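Local atomic coordinates of succinate-semialdehyde dehydrogenase (Synechococcus sp., PDB entry 4ITA), a protein that probably oxidises succinic semialdehyde to succinate as a member of the aldehyde dehydrogenase family, binding NADPH in a Rossmann-fold cofactor site. Residues A[17-22]-A[184-189]. Sequence-based numbering, arbitrary orientation.
With NDP (NADPH dihydro-nicotinamide-adenine-dinucleotide phosphate), chain C.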
ATOM      1  N   GLN A  17      12.660 -34.873   9.653  1.00 16.75           N
ATOM      2  CA  GLN A  17      11.525 -34.751  10.555  1.00 16.95           C
ATOM      3  C   GLN A  17      10.319 -34.247   9.785  1.00 17.79           C
ATOM      4  O   GLN A  17      10.446 -33.368   8.935  1.00 16.16           O
ATOM      5  CB  GLN A  17      11.848 -33.794  11.701  1.00 18.32           C
ATOM      6  CG  GLN A  17      10.775 -33.746  12.785  1.00 20.68           C
ATOM      7  CD  GLN A  17      11.205 -32.949  13.998  1.00 27.95           C
ATOM      8  OE1 GLN A  17      12.360 -32.534  14.108  1.00 32.13           O
ATOM      9  NE2 GLN A  17      10.273 -32.733  14.922  1.00 27.35           N
ATOM     10  N   ARG A  18       9.153 -34.813  10.074  1.00 18.59           N
ATOM     11  CA  ARG A  18       7.914 -34.343   9.472  1.00 16.42           C
ATOM     12  C   ARG A  18       7.022 -33.710  10.518  1.00 15.70           C
ATOM     13  O   ARG A  18       7.106 -34.033  11.708  1.00 18.45           O
ATOM     14  CB  ARG A  18       7.150 -35.481   8.815  1.00 16.55           C
ATOM     15  CG  ARG A  18       8.001 -36.422   8.015  1.00 25.56           C
ATOM     16  CD  ARG A  18       7.132 -37.510   7.422  1.00 30.17           C
ATOM     17  NE  ARG A  18       6.294 -36.990   6.348  1.00 38.22           N
ATOM     18  CZ  ARG A  18       6.584 -37.119   5.059  1.00 42.05           C
ATOM     19  NH1 ARG A  18       7.686 -37.759   4.693  1.00 40.79           N
ATOM     20  NH2 ARG A  18       5.775 -36.617   4.135  1.00 47.12           N
ATOM     21  N   PHE A  19       6.161 -32.811  10.056  1.00 12.81           N
ATOM     22  CA  PHE A  19       5.275 -32.065  10.937  1.00 12.73           C
ATOM     23  C   PHE A  19       3.846 -32.127  10.425  1.00 12.48           C
ATOM     24  O   PHE A  19       3.600 -32.092   9.218  1.00 14.37           O
ATOM     25  CB  PHE A  19       5.739 -30.606  11.048  1.00 12.62           C
ATOM     26  CG  PHE A  19       7.129 -30.454  11.605  1.00 12.66           C
ATOM     27  CD1 PHE A  19       7.327 -30.099  12.931  1.00 15.00           C
ATOM     28  CD2 PHE A  19       8.241 -30.662  10.800  1.00 12.87           C
ATOM     29  CE1 PHE A  19       8.614 -29.963  13.444  1.00 14.42           C
ATOM     30  CE2 PHE A  19       9.523 -30.535  11.311  1.00 14.13           C
ATOM     31  CZ  PHE A  19       9.709 -30.183  12.628  1.00 15.01           C
ATOM     32  N   LYS A  20       2.906 -32.239  11.357  1.00 13.97           N
ATOM     33  CA  LYS A  20       1.491 -32.217  11.035  1.00 14.74           C
ATOM     34  C   LYS A  20       1.073 -30.773  10.776  1.00 12.19           C
ATOM     35  O   LYS A  20       1.388 -29.879  11.559  1.00 15.98           O
ATOM     36  CB  LYS A  20       0.685 -32.796  12.204  1.00 16.95           C
ATOM     37  CG  LYS A  20      -0.761 -33.159  11.885  1.00 22.02           C
ATOM     38  CD  LYS A  20      -1.431 -33.851  13.079  1.00 24.70           C
ATOM     39  CE  LYS A  20      -2.817 -34.378  12.729  1.00 30.37           C
ATOM     40  NZ  LYS A  20      -3.759 -33.281  12.358  1.00 28.91           N
ATOM     41  N   ALA A  21       0.383 -30.547   9.670  1.00 10.53           N
ATOM     42  CA  ALA A  21      -0.172 -29.233   9.390  1.00  9.63           C
ATOM     43  C   ALA A  21      -1.341 -28.968  10.324  1.00  9.31           C
ATOM     44  O   ALA A  21      -2.054 -29.891  10.723  1.00 10.89           O
ATOM     45  CB  ALA A  21      -0.622 -29.142   7.945  1.00 10.61           C
ATOM     46  N   LEU A  22      -1.542 -27.707  10.673  1.00  7.60           N
ATOM     47  CA  LEU A  22      -2.717 -27.326  11.448  1.00  7.85           C
ATOM     48  C   LEU A  22      -3.983 -27.569  10.649  1.00  7.91           C
ATOM     49  O   LEU A  22      -3.991 -27.442   9.424  1.00  8.15           O
ATOM     50  CB  LEU A  22      -2.669 -25.840  11.792  1.00  6.86           C
ATOM     51  CG  LEU A  22      -1.508 -25.341  12.645  1.00  8.21           C
ATOM     52  CD1 LEU A  22      -1.698 -23.857  12.904  1.00  9.01           C
ATOM     53  CD2 LEU A  22      -1.386 -26.131  13.954  1.00  9.24           C
ATOM     54  N   THR A 184       3.716 -18.900  15.005  1.00  5.71           N
ATOM     55  CA  THR A 184       4.056 -19.653  13.812  1.00  5.59           C
ATOM     56  C   THR A 184       2.938 -20.620  13.456  1.00  5.96           C
ATOM     57  O   THR A 184       2.483 -21.397  14.298  1.00  7.35           O
ATOM     58  CB  THR A 184       5.353 -20.412  14.045  1.00  6.57           C
ATOM     59  OG1 THR A 184       6.427 -19.467  14.017  1.00  7.42           O
ATOM     60  CG2 THR A 184       5.580 -21.486  12.977  1.00  7.21           C
ATOM     61  N   LEU A 185       2.479 -20.539  12.213  1.00  5.50           N
ATOM     62  CA  LEU A 185       1.462 -21.450  11.697  1.00  5.53           C
ATOM     63  C   LEU A 185       2.125 -22.475  10.806  1.00  5.62           C
ATOM     64  O   LEU A 185       2.612 -22.143   9.719  1.00  6.45           O
ATOM     65  CB  LEU A 185       0.395 -20.692  10.899  1.00  7.18           C
ATOM     66  CG  LEU A 185      -0.252 -19.482  11.576  1.00  6.94           C
ATOM     67  CD1 LEU A 185      -1.292 -18.866  10.653  1.00  8.98           C
ATOM     68  CD2 LEU A 185      -0.885 -19.859  12.908  1.00  9.59           C
ATOM     69  N   LEU A 186       2.147 -23.729  11.254  1.00  7.20           N
ATOM     70  CA  LEU A 186       2.649 -24.816  10.418  1.00  7.66           C
ATOM     71  C   LEU A 186       1.546 -25.202   9.448  1.00  6.92           C
ATOM     72  O   LEU A 186       0.758 -26.109   9.711  1.00  8.17           O
ATOM     73  CB  LEU A 186       3.090 -26.011  11.268  1.00 10.89           C
ATOM     74  CG  LEU A 186       4.304 -25.755  12.170  1.00  9.97           C
ATOM     75  CD1 LEU A 186       4.714 -27.062  12.865  1.00 13.91           C
ATOM     76  CD2 LEU A 186       5.472 -25.155  11.402  1.00 12.45           C
ATOM     77  N   ILE A 187       1.466 -24.466   8.344  1.00  7.10           N
ATOM     78  CA  ILE A 187       0.413 -24.660   7.355  1.00  7.30           C
ATOM     79  C   ILE A 187       0.971 -24.553   5.949  1.00  8.01           C
ATOM     80  O   ILE A 187       2.011 -23.918   5.731  1.00  7.94           O
ATOM     81  CB  ILE A 187      -0.745 -23.638   7.528  1.00  6.23           C
ATOM     82  CG1 ILE A 187      -0.272 -22.196   7.278  1.00  6.52           C
ATOM     83  CG2 ILE A 187      -1.408 -23.796   8.898  1.00  7.48           C
ATOM     84  CD1 ILE A 187      -1.392 -21.154   7.348  1.00  6.64           C
ATOM     85  N   GLY A 188       0.277 -25.175   5.003  1.00  6.93           N
ATOM     86  CA  GLY A 188       0.682 -25.145   3.611  1.00  7.84           C
ATOM     87  C   GLY A 188       0.106 -23.954   2.876  1.00  7.91           C
ATOM     88  O   GLY A 188      -0.728 -23.208   3.404  1.00  7.07           O
ATOM     89  N   ALA A 189       0.535 -23.791   1.629  1.00  7.80           N
ATOM     90  CA  ALA A 189       0.094 -22.665   0.817  1.00  7.65           C
ATOM     91  C   ALA A 189      -1.425 -22.610   0.646  1.00  6.95           C
ATOM     92  O   ALA A 189      -2.015 -21.524   0.642  1.00  7.92           O
ATOM     93  CB  ALA A 189       0.794 -22.682  -0.550  1.00  8.65           C
TER
HETATM   94  PA  NDP C 501       7.617 -19.268  -3.158  1.00 11.54           P
HETATM   95  O1A NDP C 501       6.828 -18.076  -3.619  1.00 12.90           O
HETATM   96  O2A NDP C 501       7.404 -20.604  -3.813  1.00 17.30           O
HETATM   97  O5B NDP C 501       7.360 -19.465  -1.591  1.00 10.91           O
HETATM   98  C5B NDP C 501       7.449 -18.379  -0.661  1.00  9.11           C
HETATM   99  C4B NDP C 501       6.382 -18.509   0.424  1.00  9.89           C
HETATM  100  O4B NDP C 501       5.092 -18.375  -0.179  1.00  8.49           O
HETATM  101  C3B NDP C 501       6.368 -19.872   1.104  1.00  8.70           C
HETATM  102  O3B NDP C 501       5.921 -19.706   2.457  1.00  8.56           O
HETATM  103  C2B NDP C 501       5.314 -20.629   0.318  1.00  9.36           C
HETATM  104  O2B NDP C 501       4.714 -21.692   1.044  1.00  9.57           O
HETATM  105  C1B NDP C 501       4.306 -19.530   0.125  1.00  8.49           C
HETATM  106  N9A NDP C 501       3.393 -19.708  -1.014  1.00  9.76           N
HETATM  107  C8A NDP C 501       3.661 -20.220  -2.232  1.00 11.47           C
HETATM  108  N7A NDP C 501       2.554 -20.172  -3.011  1.00 13.11           N
HETATM  109  C5A NDP C 501       1.577 -19.601  -2.289  1.00 10.37           C
HETATM  110  C6A NDP C 501       0.164 -19.242  -2.487  1.00 12.47           C
HETATM  111  N6A NDP C 501      -0.435 -19.490  -3.669  1.00 15.31           N
HETATM  112  N1A NDP C 501      -0.483 -18.665  -1.456  1.00 13.85           N
HETATM  113  C2A NDP C 501       0.105 -18.409  -0.280  1.00 14.43           C
HETATM  114  N3A NDP C 501       1.386 -18.712  -0.023  1.00 13.42           N
HETATM  115  C4A NDP C 501       2.140 -19.294  -0.977  1.00 10.27           C
HETATM  116  O3  NDP C 501       9.159 -18.760  -3.249  1.00 16.81           O
HETATM  117  PN  NDP C 501      10.563 -19.504  -3.585  1.00 16.05           P
HETATM  118  O1N NDP C 501      10.415 -20.492  -4.721  1.00 19.23           O
HETATM  119  O2N NDP C 501      11.165 -19.929  -2.274  1.00 19.31           O
HETATM  120  O5D NDP C 501      11.424 -18.265  -4.146  1.00 16.39           O
HETATM  121  C5D NDP C 501      11.780 -17.187  -3.290  1.00 14.54           C
HETATM  122  C4D NDP C 501      11.443 -15.868  -3.962  1.00 12.99           C
HETATM  123  O4D NDP C 501      11.412 -14.819  -2.983  1.00 13.19           O
HETATM  124  C3D NDP C 501      12.470 -15.447  -4.993  1.00 12.30           C
HETATM  125  O3D NDP C 501      11.817 -14.923  -6.155  1.00 12.33           O
HETATM  126  C2D NDP C 501      13.250 -14.393  -4.232  1.00 11.87           C
HETATM  127  O2D NDP C 501      13.924 -13.516  -5.135  1.00 12.79           O
HETATM  128  C1D NDP C 501      12.150 -13.692  -3.462  1.00 10.56           C
HETATM  129  N1N NDP C 501      12.726 -12.911  -2.359  1.00 12.20           N
HETATM  130  C2N NDP C 501      12.335 -11.642  -2.150  1.00 12.43           C
HETATM  131  C3N NDP C 501      13.165 -10.764  -1.454  1.00 13.68           C
HETATM  132  C7N NDP C 501      12.750  -9.350  -1.174  1.00 12.43           C
HETATM  133  O7N NDP C 501      12.919  -8.907  -0.040  1.00 12.47           O
HETATM  134  N7N NDP C 501      12.220  -8.611  -2.145  1.00 12.10           N
HETATM  135  C4N NDP C 501      14.524 -11.204  -0.965  1.00 14.91           C
HETATM  136  C5N NDP C 501      14.553 -12.656  -0.837  1.00 15.91           C
HETATM  137  C6N NDP C 501      13.653 -13.451  -1.541  1.00 14.56           C
HETATM  138  P2B NDP C 501       5.136 -23.223   0.801  1.00  8.47           P
HETATM  139  O1X NDP C 501       4.236 -23.951   1.758  1.00  9.39           O
HETATM  140  O2X NDP C 501       4.833 -23.533  -0.646  1.00 10.84           O
HETATM  141  O3X NDP C 501       6.587 -23.371   1.147  1.00  9.39           O
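Leu22 and Ile187 make the apolar centre: CB of Leu22 packs on CG2 of Ile187 at 3.8 Å, the two side chains crossing obliquely. CD1 of Leu22 reaches the same methyl and, at 4.1 Å, also CD2 of Leu185, whose side chain runs across it at about a right angle. A chi1 of -62° puts CG of Leu22 anti to the carbonyl carbon, 4.1 Å from Ile187 CG2, and Ile27 of helix 24-41 touches both Leu22 and Ile187. Further along, CD1 of Leu186 lies 4.0 Å from CD1 of Phe19, a ring that also packs on helix 162-175. The case illustrates how a Rossmann-type sheet can be joined to an N-terminal segment through a turn rather than a strand pair: following the strand that holds Thr184, Leu186 centres an inverse gamma turn, closed by a weak bond from Ile187 N to Leu185 O. Leu22 N donates a hydrogen bond to Leu186 O at 3.0 Å (N-H...O 162°), and Ala21 CA adds a CA-H...O contact to this oxygen. Beyond, the methyl of Ala189 meets the adenine, CB 3.6 Å from NADPH C5A. At the polar edge, Gln191 hydrogen-bonds Leu22 O through NE2 and Gly188 N through OE1, while Lys156 NZ hydrogen-bonds both Ile187 O and the cofactor.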